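Local coordinates for capsular polysaccharide export system protein KpsC (Thermosulfurimonas dismutans, PDB 6MGB) that binds CMP and probably transfers Kdo in beta-2,4 linkage during synthesis of the glycolipid anchor of bacterial capsules, at residues 143-152 / 228-239. Residues are numbered along the deposited sequence; the frame is centred on the assembly and turned at random.
With C5P (cytidine-5'-monophosphate), chain D.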
loop_
_atom_site.group_PDB
_atom_site.type_symbol
_atom_site.label_atom_id
_atom_site.label_comp_id
_atom_site.label_asym_id
_atom_site.label_seq_id
_atom_site.Cartn_x
_atom_site.Cartn_y
_atom_site.Cartn_z
ATOM N N ARG A 143 -2.448 -10.856 10.266
ATOM C CA ARG A 143 -1.774 -11.436 11.424
ATOM C C ARG A 143 -2.484 -11.110 12.728
ATOM O O ARG A 143 -2.507 -11.931 13.651
ATOM C CB ARG A 143 -0.335 -10.930 11.512
ATOM C CG ARG A 143 0.489 -11.188 10.284
ATOM C CD ARG A 143 1.807 -10.476 10.391
ATOM N NE ARG A 143 2.650 -11.035 11.448
ATOM C CZ ARG A 143 2.824 -10.479 12.642
ATOM N NH1 ARG A 143 2.228 -9.339 12.941
ATOM N NH2 ARG A 143 3.600 -11.055 13.547
ATOM N N GLY A 144 -3.055 -9.913 12.816
ATOM C CA GLY A 144 -3.503 -9.406 14.096
ATOM C C GLY A 144 -4.563 -10.283 14.733
ATOM O O GLY A 144 -5.177 -11.142 14.100
ATOM N N LYS A 145 -4.764 -10.055 16.023
ATOM C CA LYS A 145 -5.809 -10.712 16.789
ATOM C C LYS A 145 -7.054 -9.838 16.834
ATOM O O LYS A 145 -6.988 -8.628 16.594
ATOM C CB LYS A 145 -5.321 -10.995 18.209
ATOM C CG LYS A 145 -5.000 -9.745 19.017
ATOM C CD LYS A 145 -4.435 -10.095 20.382
ATOM C CE LYS A 145 -4.148 -8.848 21.202
ATOM N NZ LYS A 145 -3.612 -9.180 22.551
ATOM N N PRO A 146 -8.215 -10.418 17.133
ATOM C CA PRO A 146 -9.431 -9.604 17.232
ATOM C C PRO A 146 -9.364 -8.640 18.405
ATOM O O PRO A 146 -8.675 -8.877 19.401
ATOM C CB PRO A 146 -10.545 -10.641 17.432
ATOM C CG PRO A 146 -9.955 -11.945 17.005
ATOM C CD PRO A 146 -8.500 -11.852 17.315
ATOM N N VAL A 147 -10.094 -7.536 18.277
ATOM C CA VAL A 147 -10.258 -6.596 19.382
ATOM C C VAL A 147 -11.289 -7.189 20.334
ATOM O O VAL A 147 -12.447 -7.388 19.938
ATOM C CB VAL A 147 -10.687 -5.205 18.888
ATOM C CG1 VAL A 147 -11.047 -4.302 20.067
ATOM C CG2 VAL A 147 -9.580 -4.573 18.058
ATOM N N PRO A 148 -10.935 -7.483 21.583
ATOM C CA PRO A 148 -11.912 -8.094 22.489
ATOM C C PRO A 148 -13.030 -7.126 22.836
ATOM O O PRO A 148 -12.838 -5.909 22.900
ATOM C CB PRO A 148 -11.077 -8.446 23.725
ATOM C CG PRO A 148 -9.971 -7.454 23.715
ATOM C CD PRO A 148 -9.659 -7.198 22.266
ATOM N N ARG A 149 -14.216 -7.684 23.058
ATOM C CA ARG A 149 -15.329 -6.877 23.534
ATOM C C ARG A 149 -15.017 -6.357 24.931
ATOM O O ARG A 149 -14.441 -7.066 25.761
ATOM C CB ARG A 149 -16.618 -7.696 23.543
ATOM C CG ARG A 149 -17.870 -6.877 23.821
ATOM C CD ARG A 149 -19.122 -7.729 23.701
ATOM N NE ARG A 149 -19.913 -7.723 24.929
ATOM C CZ ARG A 149 -19.601 -8.407 26.026
ATOM N NH1 ARG A 149 -18.505 -9.153 26.062
ATOM N NH2 ARG A 149 -20.384 -8.340 27.093
ATOM N N GLY A 150 -15.391 -5.107 25.185
ATOM C CA GLY A 150 -15.034 -4.431 26.412
ATOM C C GLY A 150 -13.786 -3.581 26.313
ATOM O O GLY A 150 -13.534 -2.774 27.216
ATOM N N TYR A 151 -12.996 -3.741 25.249
ATOM C CA TYR A 151 -11.829 -2.888 25.054
ATOM C C TYR A 151 -12.245 -1.430 24.899
ATOM O O TYR A 151 -11.640 -0.531 25.496
ATOM C CB TYR A 151 -11.042 -3.359 23.829
ATOM C CG TYR A 151 -9.688 -2.703 23.671
ATOM C CD1 TYR A 151 -8.548 -3.285 24.211
ATOM C CD2 TYR A 151 -9.548 -1.508 22.980
ATOM C CE1 TYR A 151 -7.307 -2.692 24.071
ATOM C CE2 TYR A 151 -8.311 -0.908 22.832
ATOM C CZ TYR A 151 -7.195 -1.505 23.379
ATOM O OH TYR A 151 -5.961 -0.913 23.236
ATOM N N PHE A 152 -13.279 -1.180 24.100
ATOM C CA PHE A 152 -13.789 0.162 23.858
ATOM C C PHE A 152 -15.110 0.362 24.587
ATOM O O PHE A 152 -15.943 -0.549 24.647
ATOM C CB PHE A 152 -13.989 0.414 22.360
ATOM C CG PHE A 152 -12.709 0.493 21.580
ATOM C CD1 PHE A 152 -11.843 1.562 21.754
ATOM C CD2 PHE A 152 -12.375 -0.493 20.666
ATOM C CE1 PHE A 152 -10.664 1.641 21.035
ATOM C CE2 PHE A 152 -11.198 -0.418 19.945
ATOM C CZ PHE A 152 -10.342 0.650 20.129
ATOM N N GLU A 228 -0.803 -3.276 21.027
ATOM C CA GLU A 228 -1.276 -4.630 20.797
ATOM C C GLU A 228 -1.485 -4.853 19.306
ATOM O O GLU A 228 -1.884 -3.946 18.568
ATOM C CB GLU A 228 -2.578 -4.892 21.554
ATOM C CG GLU A 228 -2.437 -4.829 23.065
ATOM C CD GLU A 228 -3.693 -5.263 23.794
ATOM O OE1 GLU A 228 -4.226 -4.466 24.596
ATOM O OE2 GLU A 228 -4.150 -6.403 23.563
ATOM N N GLU A 229 -1.207 -6.075 18.864
ATOM C CA GLU A 229 -1.222 -6.397 17.440
ATOM C C GLU A 229 -2.632 -6.812 17.019
ATOM O O GLU A 229 -2.923 -7.971 16.722
ATOM C CB GLU A 229 -0.203 -7.483 17.137
ATOM C CG GLU A 229 0.107 -7.620 15.674
ATOM C CD GLU A 229 1.578 -7.834 15.437
ATOM O OE1 GLU A 229 2.094 -7.343 14.413
ATOM O OE2 GLU A 229 2.225 -8.503 16.270
ATOM N N PHE A 230 -3.512 -5.817 16.991
ATOM C CA PHE A 230 -4.890 -6.034 16.586
ATOM C C PHE A 230 -4.993 -6.168 15.074
ATOM O O PHE A 230 -4.237 -5.553 14.318
ATOM C CB PHE A 230 -5.774 -4.877 17.052
ATOM C CG PHE A 230 -5.962 -4.814 18.539
ATOM C CD1 PHE A 230 -6.277 -5.951 19.262
ATOM C CD2 PHE A 230 -5.824 -3.613 19.213
ATOM C CE1 PHE A 230 -6.451 -5.892 20.629
ATOM C CE2 PHE A 230 -5.997 -3.547 20.579
ATOM C CZ PHE A 230 -6.311 -4.689 21.289
ATOM N N ASN A 231 -5.942 -6.986 14.639
ATOM C CA ASN A 231 -6.309 -7.024 13.234
ATOM C C ASN A 231 -6.727 -5.619 12.810
ATOM O O ASN A 231 -7.666 -5.061 13.397
ATOM C CB ASN A 231 -7.439 -8.024 13.003
ATOM C CG ASN A 231 -7.855 -8.112 11.546
ATOM O OD1 ASN A 231 -7.868 -7.113 10.834
ATOM N ND2 ASN A 231 -8.194 -9.313 11.095
ATOM N N PRO A 232 -6.072 -5.014 11.813
ATOM C CA PRO A 232 -6.343 -3.593 11.533
ATOM C C PRO A 232 -7.775 -3.305 11.116
ATOM O O PRO A 232 -8.334 -2.279 11.522
ATOM C CB PRO A 232 -5.343 -3.263 10.413
ATOM C CG PRO A 232 -4.996 -4.575 9.796
ATOM C CD PRO A 232 -5.047 -5.569 10.912
ATOM N N VAL A 233 -8.391 -4.174 10.315
ATOM C CA VAL A 233 -9.749 -3.894 9.863
ATOM C C VAL A 233 -10.759 -4.137 10.981
ATOM O O VAL A 233 -11.824 -3.512 11.004
ATOM C CB VAL A 233 -10.083 -4.716 8.606
ATOM C CG1 VAL A 233 -9.162 -4.328 7.460
ATOM C CG2 VAL A 233 -9.977 -6.194 8.880
ATOM N N ASP A 234 -10.450 -5.032 11.921
ATOM C CA ASP A 234 -11.272 -5.145 13.123
ATOM C C ASP A 234 -11.150 -3.889 13.975
ATOM O O ASP A 234 -12.151 -3.347 14.455
ATOM C CB ASP A 234 -10.863 -6.380 13.926
ATOM C CG ASP A 234 -11.868 -6.731 15.005
ATOM O OD1 ASP A 234 -13.022 -6.260 14.925
ATOM O OD2 ASP A 234 -11.502 -7.476 15.939
ATOM N N LEU A 235 -9.920 -3.406 14.168
ATOM C CA LEU A 235 -9.712 -2.180 14.930
ATOM C C LEU A 235 -10.460 -1.010 14.303
ATOM O O LEU A 235 -11.078 -0.206 15.010
ATOM C CB LEU A 235 -8.216 -1.872 15.017
ATOM C CG LEU A 235 -7.815 -0.639 15.827
ATOM C CD1 LEU A 235 -8.188 -0.801 17.292
ATOM C CD2 LEU A 235 -6.324 -0.369 15.679
ATOM N N LEU A 236 -10.414 -0.902 12.974
ATOM C CA LEU A 236 -11.033 0.234 12.298
ATOM C C LEU A 236 -12.543 0.260 12.492
ATOM O O LEU A 236 -13.147 1.338 12.497
ATOM C CB LEU A 236 -10.694 0.195 10.807
ATOM C CG LEU A 236 -9.263 0.605 10.452
ATOM C CD1 LEU A 236 -8.910 0.144 9.047
ATOM C CD2 LEU A 236 -9.102 2.111 10.576
ATOM N N SER A 237 -13.171 -0.906 12.660
ATOM C CA SER A 237 -14.623 -0.957 12.785
ATOM C C SER A 237 -15.131 -0.197 14.004
ATOM O O SER A 237 -16.324 0.119 14.069
ATOM C CB SER A 237 -15.094 -2.410 12.861
ATOM O OG SER A 237 -14.782 -2.982 14.119
ATOM N N HIS A 238 -14.262 0.101 14.968
ATOM C CA HIS A 238 -14.663 0.773 16.197
ATOM C C HIS A 238 -14.545 2.288 16.113
ATOM O O HIS A 238 -14.743 2.968 17.125
ATOM C CB HIS A 238 -13.827 0.260 17.368
ATOM C CG HIS A 238 -14.074 -1.178 17.697
ATOM N ND1 HIS A 238 -15.046 -1.581 18.588
ATOM C CD2 HIS A 238 -13.480 -2.309 17.252
ATOM C CE1 HIS A 238 -15.038 -2.898 18.679
ATOM N NE2 HIS A 238 -14.098 -3.365 17.877
ATOM N N PHE A 239 -14.227 2.830 14.941
ATOM C CA PHE A 239 -14.097 4.264 14.756
ATOM C C PHE A 239 -14.899 4.691 13.535
ATOM O O PHE A 239 -15.179 3.894 12.638
ATOM C CB PHE A 239 -12.626 4.683 14.585
ATOM C CG PHE A 239 -11.753 4.327 15.756
ATOM C CD1 PHE A 239 -11.514 5.247 16.764
ATOM C CD2 PHE A 239 -11.169 3.074 15.846
ATOM C CE1 PHE A 239 -10.711 4.923 17.842
ATOM C CE2 PHE A 239 -10.365 2.744 16.922
ATOM C CZ PHE A 239 -10.137 3.669 17.921
HETATM O O3P C5P D . 1.384 1.682 4.407
HETATM P P C5P D . 1.836 1.100 5.726
HETATM O O1P C5P D . 1.808 2.199 6.784
HETATM O O2P C5P D . 3.182 0.405 5.784
HETATM O "O5'" C5P D . 0.721 0.042 6.130
HETATM C "C5'" C5P D . 0.748 -1.290 5.639
HETATM C "C4'" C5P D . -0.342 -2.114 6.276
HETATM O "O4'" C5P D . 0.017 -2.388 7.656
HETATM C "C3'" C5P D . -1.702 -1.436 6.370
HETATM O "O3'" C5P D . -2.460 -1.567 5.180
HETATM C "C2'" C5P D . -2.343 -2.119 7.572
HETATM O "O2'" C5P D . -2.902 -3.374 7.213
HETATM C "C1'" C5P D . -1.132 -2.356 8.476
HETATM N N1 C5P D . -0.964 -1.274 9.474
HETATM C C2 C5P D . -1.411 -1.471 10.890
HETATM N N3 C5P D . -1.234 -0.364 11.894
HETATM C C4 C5P D . -0.623 0.902 11.501
HETATM C C5 C5P D . -0.178 1.098 10.092
HETATM C C6 C5P D . -0.355 -0.009 9.089
HETATM O O2 C5P D . -1.906 -2.494 11.214
HETATM N N4 C5P D . -0.453 1.977 12.475
HETATM O O HOH W 1 -8.213 -11.523 13.707
HETATM O O HOH W 2 -14.014 -6.298 17.545
#
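Phe230 and Val147 form the tight part of this contact. Val147 CG2 lies over one face of the Phe230 ring, 3.9 Å from the centroid, in a CH-pi contact. The ring's outer edge points at the face of Tyr151 in a T-shaped pair, planes 83° apart. Phe230 CG sits anti to its carbonyl carbon (chi1 -69°), which brings the ring back toward Val147 and Tyr151, although CB sets off away from the loop. With an alanine in its place, the space between Val147 and Tyr151 is likely to open, and Tyr151 would lose the ring edge at its face. Further along, Phe152 CD2 lies over one face of the His238 ring, 3.5 Å from His238 CG. The loop leads into strand 158-162 of the parallel sheet in this GT-B type fold, and helix 232-236 carries Pro232 to the CMP pocket. A single beta bridge joins Lys145 and Phe230: Lys145 N donates to Glu229 O (2.9 Å), and Asn231 N to Lys145 O (2.8 Å). Asp234 OD2 accepts from Val147 N at 2.7 Å, met from above the carboxylate plane. The solvent side is looser and charged. Lys145, extended beyond CG, forms a salt bridge, its NZ 3.0 Å from Glu228 OE2 on the anti lone pair. Water links Val147 O, Asp234 OD1 and His238 NE2.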